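Side-chain contacts in tube-forming protein in Mycobacterial Envelpe, TiME (Mycolicibacterium smegmatis, PDB 7CU9), which probably forms an envelope-spanning tube that has been proposed to serve protein secretion across the mycobacterial outer envelope: residues S19-A24 with V177-G182; A71-A74 with T79-V82; T154-K157 with L162-A165. One frame throughout, in Å; residues are numbered along the deposited sequence.

Contact 1: residues S19-A24 with V177-G182; sequences SNIVGA and VNVLAG
Ile21, near the end of helix 15-22, reaches across to Val179 and Leu180 of helix 174-185 and makes the whole contact with its two branches. It accounts for 84 of the 156 Å² buried between the segments; Val179 gives 36 and Leu180 33. Two atoms of the isoleucine lie against Val179 CG1: Ile21 CG2 at 3.7 Å and Ile21 CG1 at 4.0 Å. These two side chains run past one another in opposite senses, so they meet flank to flank. The tip of the longer branch meets Leu180, whose side chain it crosses at roughly a right angle, with Ile21 CD1 3.9 Å from Leu180 CD1. The division follows from the torsions of the isoleucine. With chi1 at -69°, CG2 stands opposite the backbone N while CG1 is turned back beside it, and chi2 of 165° then stretches CD1 out toward the second helix. All these carbon separations are ordinary van der Waals distances, and the CA atoms of Ile21 and Leu180 stay 6.6 Å apart. Leu180 is buried and also rests on Val82 and Gln84 of strand 77-89, whereas Val179 packs on Asp4 of the second subunit. The first helix ends at Val22, and Gly23, with positive phi, leaves it; Ser19 OG donates to Ala24 O at 2.7 Å. The arrangement is that of two helices packed on the same face of one antiparallel sheet and touching through a few side chains, here in a PknH-like extracellular domain.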
ATOM      1  N   SER B  19     -10.339   1.747   2.565  1.00 13.77           N
ATOM      2  CA  SER B  19      -9.265   1.689   3.591  1.00 14.63           C
ATOM      3  C   SER B  19      -8.855   0.230   3.839  1.00 15.26           C
ATOM      4  O   SER B  19      -7.643  -0.047   3.891  1.00 15.17           O
ATOM      5  CB  SER B  19      -9.681   2.374   4.868  1.00 15.21           C
ATOM      6  OG  SER B  19      -8.705   2.165   5.883  1.00 16.15           O
ATOM      7  N   ASN B  20      -9.827  -0.674   3.990  1.00 15.76           N
ATOM      8  CA  ASN B  20      -9.587  -2.120   4.225  1.00 16.86           C
ATOM      9  C   ASN B  20      -8.847  -2.740   3.036  1.00 16.12           C
ATOM     10  O   ASN B  20      -8.064  -3.679   3.259  1.00 17.09           O
ATOM     11  CB  ASN B  20     -10.888  -2.876   4.497  1.00 18.18           C
ATOM     12  CG  ASN B  20     -11.462  -2.560   5.861  1.00 20.93           C
ATOM     13  OD1 ASN B  20     -10.770  -2.016   6.723  1.00 23.21           O
ATOM     14  ND2 ASN B  20     -12.722  -2.901   6.066  1.00 22.37           N
ATOM     15  N   ILE B  21      -9.105  -2.257   1.818  1.00 15.00           N
ATOM     16  CA  ILE B  21      -8.524  -2.834   0.571  1.00 14.82           C
ATOM     17  C   ILE B  21      -7.084  -2.338   0.378  1.00 14.55           C
ATOM     18  O   ILE B  21      -6.232  -3.171   0.034  1.00 14.39           O
ATOM     19  CB  ILE B  21      -9.426  -2.523  -0.637  1.00 14.44           C
ATOM     20  CG1 ILE B  21     -10.743  -3.293  -0.531  1.00 14.63           C
ATOM     21  CG2 ILE B  21      -8.708  -2.806  -1.949  1.00 14.53           C
ATOM     22  CD1 ILE B  21     -11.818  -2.792  -1.458  1.00 14.58           C
ATOM     23  N   VAL B  22      -6.816  -1.040   0.540  1.00 14.50           N
ATOM     24  CA  VAL B  22      -5.457  -0.466   0.283  1.00 15.15           C
ATOM     25  C   VAL B  22      -4.552  -0.679   1.503  1.00 15.75           C
ATOM     26  O   VAL B  22      -3.323  -0.566   1.334  1.00 16.43           O
ATOM     27  CB  VAL B  22      -5.498   1.019  -0.133  1.00 15.48           C
ATOM     28  CG1 VAL B  22      -6.306   1.214  -1.403  1.00 15.59           C
ATOM     29  CG2 VAL B  22      -5.989   1.940   0.970  1.00 15.82           C
ATOM     30  N   GLY B  23      -5.121  -0.967   2.675  1.00 15.64           N
ATOM     31  CA  GLY B  23      -4.361  -1.145   3.930  1.00 15.73           C
ATOM     32  C   GLY B  23      -3.748   0.157   4.412  1.00 16.22           C
ATOM     33  O   GLY B  23      -2.547   0.169   4.751  1.00 16.21           O
ATOM     34  N   ALA B  24      -4.531   1.234   4.413  1.00 16.29           N
ATOM     35  CA  ALA B  24      -4.121   2.566   4.903  1.00 16.71           C
ATOM     36  C   ALA B  24      -5.361   3.372   5.263  1.00 17.05           C
ATOM     37  O   ALA B  24      -6.454   3.092   4.766  1.00 16.04           O
ATOM     38  CB  ALA B  24      -3.288   3.272   3.860  1.00 16.85           C
ATOM     39  N   VAL B 177      -5.983  -2.213  -6.668  1.00 10.36           N
ATOM     40  CA  VAL B 177      -7.011  -1.843  -7.684  1.00 10.43           C
ATOM     41  C   VAL B 177      -7.694  -3.126  -8.174  1.00 10.80           C
ATOM     42  O   VAL B 177      -8.910  -3.087  -8.473  1.00 10.53           O
ATOM     43  CB  VAL B 177      -6.443  -0.965  -8.816  1.00 10.48           C
ATOM     44  CG1 VAL B 177      -5.685  -1.753  -9.873  1.00 10.35           C
ATOM     45  CG2 VAL B 177      -7.552  -0.141  -9.457  1.00 10.61           C
ATOM     46  N   ASN B 178      -6.977  -4.249  -8.200  1.00 11.18           N
ATOM     47  CA  ASN B 178      -7.559  -5.556  -8.608  0.50 11.56           C
ATOM     48  C   ASN B 178      -8.523  -6.048  -7.524  1.00 11.60           C
ATOM     49  O   ASN B 178      -9.617  -6.519  -7.878  1.00 11.32           O
ATOM     50  CB  ASN B 178      -6.474  -6.584  -8.926  0.50 12.03           C
ATOM     51  CG  ASN B 178      -5.750  -6.258 -10.212  0.50 12.48           C
ATOM     52  OD1 ASN B 178      -6.231  -5.457 -11.012  0.50 12.85           O
ATOM     53  ND2 ASN B 178      -4.586  -6.855 -10.407  0.50 12.92           N
ATOM     54  N   VAL B 179      -8.152  -5.935  -6.246  1.00 11.33           N
ATOM     55  CA  VAL B 179      -9.069  -6.329  -5.136  1.00 11.61           C
ATOM     56  C   VAL B 179     -10.324  -5.449  -5.219  1.00 11.15           C
ATOM     57  O   VAL B 179     -11.441  -5.983  -5.114  1.00 11.52           O
ATOM     58  CB  VAL B 179      -8.395  -6.220  -3.757  1.00 11.93           C
ATOM     59  CG1 VAL B 179      -9.406  -6.377  -2.636  1.00 12.18           C
ATOM     60  CG2 VAL B 179      -7.269  -7.230  -3.600  1.00 12.37           C
ATOM     61  N   LEU B 180     -10.140  -4.145  -5.416  1.00 10.86           N
ATOM     62  CA  LEU B 180     -11.247  -3.155  -5.452  1.00 10.75           C
ATOM     63  C   LEU B 180     -12.188  -3.478  -6.619  1.00 10.54           C
ATOM     64  O   LEU B 180     -13.401  -3.539  -6.389  1.00 10.57           O
ATOM     65  CB  LEU B 180     -10.658  -1.749  -5.577  1.00 10.90           C
ATOM     66  CG  LEU B 180     -11.666  -0.612  -5.733  1.00 11.09           C
ATOM     67  CD1 LEU B 180     -12.712  -0.632  -4.621  1.00 11.44           C
ATOM     68  CD2 LEU B 180     -10.951   0.726  -5.782  1.00 11.18           C
ATOM     69  N   ALA B 181     -11.658  -3.657  -7.828  1.00 10.40           N
ATOM     70  CA  ALA B 181     -12.479  -3.994  -9.014  1.00 10.50           C
ATOM     71  C   ALA B 181     -13.248  -5.295  -8.751  1.00 10.83           C
ATOM     72  O   ALA B 181     -14.420  -5.378  -9.156  1.00 10.93           O
ATOM     73  CB  ALA B 181     -11.632  -4.079 -10.256  1.00 10.31           C
ATOM     74  N   GLY B 182     -12.616  -6.275  -8.103  1.00 11.13           N
ATOM     75  CA  GLY B 182     -13.283  -7.529  -7.703  1.00 11.32           C
ATOM     76  C   GLY B 182     -14.457  -7.259  -6.775  1.00 11.56           C
ATOM     77  O   GLY B 182     -15.549  -7.813  -7.000  1.00 11.91           O
TER

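Contact 2: residues A71-A74 with T79-V82; sequences AQTA and THLV
Thr73 and His80 meet through two hydrogen bonds, one to the threonine hydroxyl and one between backbones, where both strands of the hairpin turn a corner. His80 N donates to Thr73 OG1 at 3.0 Å, nearly straight at 167°, and Thr73 N returns a bond to His80 O at 3.1 Å. The hydroxyl is in position because chi1 of -58° sets OG1 beside the backbone N of Thr73, on the flank that faces His80; it also comes to the edge of the imidazole, near the ring plane. Further along, Ala71 and Val82 form an antiparallel hydrogen-bonded pair: Ala71 N to Val82 O and Val82 N to Ala71 O are both 2.8 Å. Between these sets, Gln72 and Leu81 are a non-hydrogen-bonded pair with side chains alongside each other and pointing the same way, Gln72 CG being 4.0 Å from Leu81 CD1. The carbonyls take additional CA-H...O contacts, such as Gln72 CA to His80 O at 3.2 Å. Backbone bonds of Gln72 with Trp28 and of Leu81 with Cys168 continue the sheet on either side. Thr79 OG1 is bonded to Asp77 OD1, and Thr79 O accepts from Arg149. A classic beta bulge sets Thr73 and Ala74 opposite Asp77. The chemistry implies that, at the corner, the Thr73 hydroxyl accepts the His80 N-H in the place a Thr73 carbonyl would take in a regular pair.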
ATOM      1  N   ALA B  71     -11.852   8.964  -3.078  1.00 13.45           N
ATOM      2  CA  ALA B  71     -11.523   8.837  -1.643  1.00 14.03           C
ATOM      3  C   ALA B  71     -10.027   9.095  -1.465  1.00 15.00           C
ATOM      4  O   ALA B  71      -9.260   8.797  -2.389  1.00 14.63           O
ATOM      5  CB  ALA B  71     -11.954   7.489  -1.126  1.00 14.09           C
ATOM      6  N   GLN B  72      -9.648   9.679  -0.328  1.00 15.39           N
ATOM      7  CA  GLN B  72      -8.253  10.097  -0.039  1.00 16.49           C
ATOM      8  C   GLN B  72      -7.937   9.830   1.432  1.00 15.84           C
ATOM      9  O   GLN B  72      -8.873   9.736   2.245  1.00 14.93           O
ATOM     10  CB  GLN B  72      -8.060  11.595  -0.269  1.00 18.31           C
ATOM     11  CG  GLN B  72      -8.166  12.038  -1.714  1.00 20.53           C
ATOM     12  CD  GLN B  72      -7.858  13.507  -1.852  1.00 21.02           C
ATOM     13  OE1 GLN B  72      -7.604  14.217  -0.872  1.00 23.54           O
ATOM     14  NE2 GLN B  72      -7.884  13.985  -3.081  1.00 22.20           N
ATOM     15  N   THR B  73      -6.647   9.775   1.754  1.00 15.53           N
ATOM     16  CA  THR B  73      -6.120   9.746   3.141  1.00 15.54           C
ATOM     17  C   THR B  73      -6.933  10.717   4.010  1.00 16.15           C
ATOM     18  O   THR B  73      -7.469  10.276   5.038  1.00 16.07           O
ATOM     19  CB  THR B  73      -4.624  10.078   3.136  1.00 15.34           C
ATOM     20  OG1 THR B  73      -3.978   9.123   2.291  1.00 14.95           O
ATOM     21  CG2 THR B  73      -4.011  10.057   4.518  1.00 15.32           C
ATOM     22  N   ALA B  74      -7.015  11.980   3.593  1.00 17.49           N
ATOM     23  CA  ALA B  74      -7.735  13.066   4.301  1.00 18.96           C
ATOM     24  C   ALA B  74      -8.021  14.224   3.338  1.00 20.35           C
ATOM     25  O   ALA B  74      -7.515  14.194   2.215  1.00 20.96           O
ATOM     26  CB  ALA B  74      -6.921  13.523   5.491  1.00 19.00           C
ATOM     27  N   THR B  79      -2.151  11.197  -0.248  1.00 14.17           N
ATOM     28  CA  THR B  79      -1.058  10.192  -0.143  1.00 14.21           C
ATOM     29  C   THR B  79      -1.550   8.875  -0.761  1.00 14.02           C
ATOM     30  O   THR B  79      -0.828   8.294  -1.604  1.00 13.25           O
ATOM     31  CB  THR B  79      -0.599  10.018   1.309  1.00 14.95           C
ATOM     32  OG1 THR B  79      -0.011  11.246   1.747  1.00 15.34           O
ATOM     33  CG2 THR B  79       0.402   8.895   1.461  1.00 15.28           C
ATOM     34  N   HIS B  80      -2.729   8.422  -0.341  1.00 14.89           N
ATOM     35  CA  HIS B  80      -3.540   7.403  -1.057  1.00 16.03           C
ATOM     36  C   HIS B  80      -4.733   8.136  -1.668  1.00 15.91           C
ATOM     37  O   HIS B  80      -5.388   8.906  -0.932  1.00 16.21           O
ATOM     38  CB  HIS B  80      -3.950   6.243  -0.129  1.00 17.56           C
ATOM     39  CG  HIS B  80      -2.812   5.384   0.322  1.00 18.58           C
ATOM     40  ND1 HIS B  80      -2.437   4.243  -0.348  1.00 20.93           N
ATOM     41  CD2 HIS B  80      -1.981   5.483   1.386  1.00 19.29           C
ATOM     42  CE1 HIS B  80      -1.421   3.677   0.277  1.00 20.53           C
ATOM     43  NE2 HIS B  80      -1.124   4.424   1.347  1.00 21.29           N
ATOM     44  N   LEU B  81      -4.961   7.964  -2.972  1.00 15.30           N
ATOM     45  CA  LEU B  81      -6.187   8.438  -3.657  1.00 15.03           C
ATOM     46  C   LEU B  81      -6.766   7.257  -4.432  1.00 14.13           C
ATOM     47  O   LEU B  81      -6.003   6.554  -5.124  1.00 14.09           O
ATOM     48  CB  LEU B  81      -5.898   9.624  -4.579  1.00 16.51           C
ATOM     49  CG  LEU B  81      -7.126  10.192  -5.295  1.00 17.64           C
ATOM     50  CD1 LEU B  81      -7.002  11.691  -5.517  1.00 18.99           C
ATOM     51  CD2 LEU B  81      -7.374   9.481  -6.619  1.00 17.73           C
ATOM     52  N   VAL B  82      -8.069   7.047  -4.291  1.00 12.64           N
ATOM     53  CA  VAL B  82      -8.787   5.906  -4.915  1.00 11.88           C
ATOM     54  C   VAL B  82     -10.037   6.460  -5.588  1.00 11.40           C
ATOM     55  O   VAL B  82     -10.796   7.197  -4.941  1.00 11.79           O
ATOM     56  CB  VAL B  82      -9.127   4.821  -3.882  1.00 11.79           C
ATOM     57  CG1 VAL B  82      -9.928   3.687  -4.499  1.00 11.84           C
ATOM     58  CG2 VAL B  82      -7.866   4.295  -3.215  1.00 12.01           C
TER

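Contact 3: residues T154-K157 with L162-A165; sequences TTRK and LLQA
Thr155 and Gln164 stand side by side and point the same way from a non-hydrogen-bonded pair, with their CA atoms 4.5 Å apart. Gln164 NE2 donates to Thr155 OG1 at 2.9 Å along an almost straight N-H line (170°), and the hydroxyl lies only 3° out of the amide plane. The other end of the amide, OE1, accepts from Gly53 N, so both ends of this buried group are held and its rotation is fixed. With chi1 near -63°, Thr155 keeps OG1 for the amide and swings CG2 toward Leu162, whose CD1 it meets at 3.7 Å with the two side chains crossing at a slant. On the opposite face Leu163 CG occupies the position between backbone N and carbonyl carbon, which tips the side chain toward Arg156 and brings CG within 4.0 Å of Arg156 CB. From there the arginine extends away, and its NE donates to Thr154 OG1 at 3.0 Å, with that oxygen at the edge of the guanidinium and in its plane. Thr154 OG1 is bonded to Asp139 as well. Four backbone bonds join Thr154 with Ala165 and Arg156 with Leu163. In chemical terms, the buried hydroxyl of Thr155 orients the buried amide of Gln164 across the strands; separately, within one strand, Thr154 links Arg156 to Asp139 and helps to fix the guanidinium's orientation.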
ATOM      1  N   THR B 154      -7.810   0.092 -13.821  1.00  9.70           N
ATOM      2  CA  THR B 154      -8.436  -1.085 -14.469  1.00  9.81           C
ATOM      3  C   THR B 154      -9.818  -0.675 -14.980  1.00  9.84           C
ATOM      4  O   THR B 154     -10.549   0.037 -14.260  1.00  9.48           O
ATOM      5  CB  THR B 154      -8.452  -2.308 -13.548  1.00 10.22           C
ATOM      6  OG1 THR B 154      -8.813  -3.425 -14.364  1.00 10.67           O
ATOM      7  CG2 THR B 154      -9.402  -2.179 -12.379  1.00 10.25           C
ATOM      8  N   THR B 155     -10.116  -1.073 -16.212  1.00  9.66           N
ATOM      9  CA  THR B 155     -11.424  -0.872 -16.873  1.00  9.88           C
ATOM     10  C   THR B 155     -11.969  -2.251 -17.211  1.00  9.90           C
ATOM     11  O   THR B 155     -11.254  -3.025 -17.873  1.00  9.88           O
ATOM     12  CB  THR B 155     -11.282  -0.004 -18.124  1.00 10.05           C
ATOM     13  OG1 THR B 155     -10.828   1.272 -17.680  1.00 10.44           O
ATOM     14  CG2 THR B 155     -12.573   0.119 -18.903  1.00 10.17           C
ATOM     15  N   ARG B 156     -13.180  -2.558 -16.768  1.00  9.82           N
ATOM     16  CA  ARG B 156     -13.728  -3.919 -16.935  1.00 10.10           C
ATOM     17  C   ARG B 156     -15.153  -3.829 -17.441  1.00  9.95           C
ATOM     18  O   ARG B 156     -15.958  -3.091 -16.862  1.00  9.33           O
ATOM     19  CB  ARG B 156     -13.618  -4.683 -15.625  1.00 10.79           C
ATOM     20  CG  ARG B 156     -12.179  -4.742 -15.149  1.00 11.67           C
ATOM     21  CD  ARG B 156     -12.064  -5.584 -13.926  1.00 12.34           C
ATOM     22  NE  ARG B 156     -10.700  -5.533 -13.446  1.00 12.52           N
ATOM     23  CZ  ARG B 156     -10.244  -6.310 -12.483  1.00 12.90           C
ATOM     24  NH1 ARG B 156     -11.062  -7.168 -11.896  1.00 13.50           N
ATOM     25  NH2 ARG B 156      -8.985  -6.208 -12.100  1.00 13.13           N
ATOM     26  N   LYS B 157     -15.415  -4.566 -18.512  1.00 10.01           N
ATOM     27  CA  LYS B 157     -16.751  -4.684 -19.131  1.00 10.59           C
ATOM     28  C   LYS B 157     -17.327  -6.016 -18.656  1.00 10.35           C
ATOM     29  O   LYS B 157     -16.677  -7.051 -18.867  1.00 10.17           O
ATOM     30  CB  LYS B 157     -16.585  -4.556 -20.644  1.00 11.41           C
ATOM     31  CG  LYS B 157     -17.873  -4.376 -21.424  1.00 12.51           C
ATOM     32  CD  LYS B 157     -18.703  -5.619 -21.469  1.00 13.48           C
ATOM     33  CE  LYS B 157     -19.492  -5.742 -22.748  1.00 14.55           C
ATOM     34  NZ  LYS B 157     -20.305  -6.975 -22.724  1.00 15.05           N
ATOM     35  N   LEU B 162     -19.976  -1.155 -17.403  1.00  8.52           N
ATOM     36  CA  LEU B 162     -18.560  -0.735 -17.496  1.00  8.78           C
ATOM     37  C   LEU B 162     -18.157  -0.207 -16.125  1.00  8.85           C
ATOM     38  O   LEU B 162     -18.807   0.737 -15.614  1.00  8.73           O
ATOM     39  CB  LEU B 162     -18.369   0.326 -18.581  1.00  8.86           C
ATOM     40  CG  LEU B 162     -16.911   0.706 -18.845  1.00  9.10           C
ATOM     41  CD1 LEU B 162     -16.140  -0.465 -19.431  1.00  9.22           C
ATOM     42  CD2 LEU B 162     -16.806   1.919 -19.749  1.00  9.37           C
ATOM     43  N   LEU B 163     -17.134  -0.806 -15.528  1.00  9.17           N
ATOM     44  CA  LEU B 163     -16.601  -0.279 -14.253  1.00  9.75           C
ATOM     45  C   LEU B 163     -15.138   0.109 -14.437  1.00  9.18           C
ATOM     46  O   LEU B 163     -14.423  -0.478 -15.277  1.00  9.12           O
ATOM     47  CB  LEU B 163     -16.840  -1.280 -13.123  1.00 11.23           C
ATOM     48  CG  LEU B 163     -16.028  -2.567 -13.161  1.00 12.27           C
ATOM     49  CD1 LEU B 163     -14.686  -2.387 -12.468  1.00 13.10           C
ATOM     50  CD2 LEU B 163     -16.790  -3.716 -12.510  1.00 13.36           C
ATOM     51  N   GLN B 164     -14.730   1.120 -13.690  1.00  8.51           N
ATOM     52  CA  GLN B 164     -13.335   1.599 -13.687  1.00  8.41           C
ATOM     53  C   GLN B 164     -12.930   1.817 -12.239  1.00  8.48           C
ATOM     54  O   GLN B 164     -13.766   2.254 -11.432  1.00  8.21           O
ATOM     55  CB  GLN B 164     -13.198   2.878 -14.506  1.00  8.42           C
ATOM     56  CG  GLN B 164     -13.513   2.695 -15.982  1.00  8.68           C
ATOM     57  CD  GLN B 164     -13.181   3.961 -16.729  1.00  8.84           C
ATOM     58  OE1 GLN B 164     -13.798   5.001 -16.511  1.00  9.27           O
ATOM     59  NE2 GLN B 164     -12.174   3.894 -17.586  1.00  8.99           N
ATOM     60  N   ALA B 165     -11.678   1.515 -11.933  1.00  8.47           N
ATOM     61  CA  ALA B 165     -11.085   1.820 -10.620  1.00  8.78           C
ATOM     62  C   ALA B 165      -9.655   2.292 -10.833  1.00  9.01           C
ATOM     63  O   ALA B 165      -9.006   1.870 -11.803  1.00  8.71           O
ATOM     64  CB  ALA B 165     -11.158   0.622  -9.717  1.00  8.95           C
TER

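How the contacts relate
The centre of contact 3 lies about 6 Å from that of the chain, and the contact is buried; the centres of contacts 1 and 2 lie about 13 and 14 Å from it, and both are only partly buried. Contacts 2 and 3 are both hairpins of one antiparallel sheet, brought together by neighbouring strands 77-89 and 161-169, yet their nearest atoms stay about 6 Å apart. Contact 1 bridges them from the helical layer: Leu180 CD2 touches Val82 CG1 of contact 2 at 3.4 Å, and Ala181 CB reaches Thr154 CG2 of contact 3 at 3.6 Å. Chemistry follows place: purely apolar contacts between the helices, backbone ladders in the hairpins, and, in the buried one, a side-chain amide hydrogen-bonded to a hydroxyl across the strands.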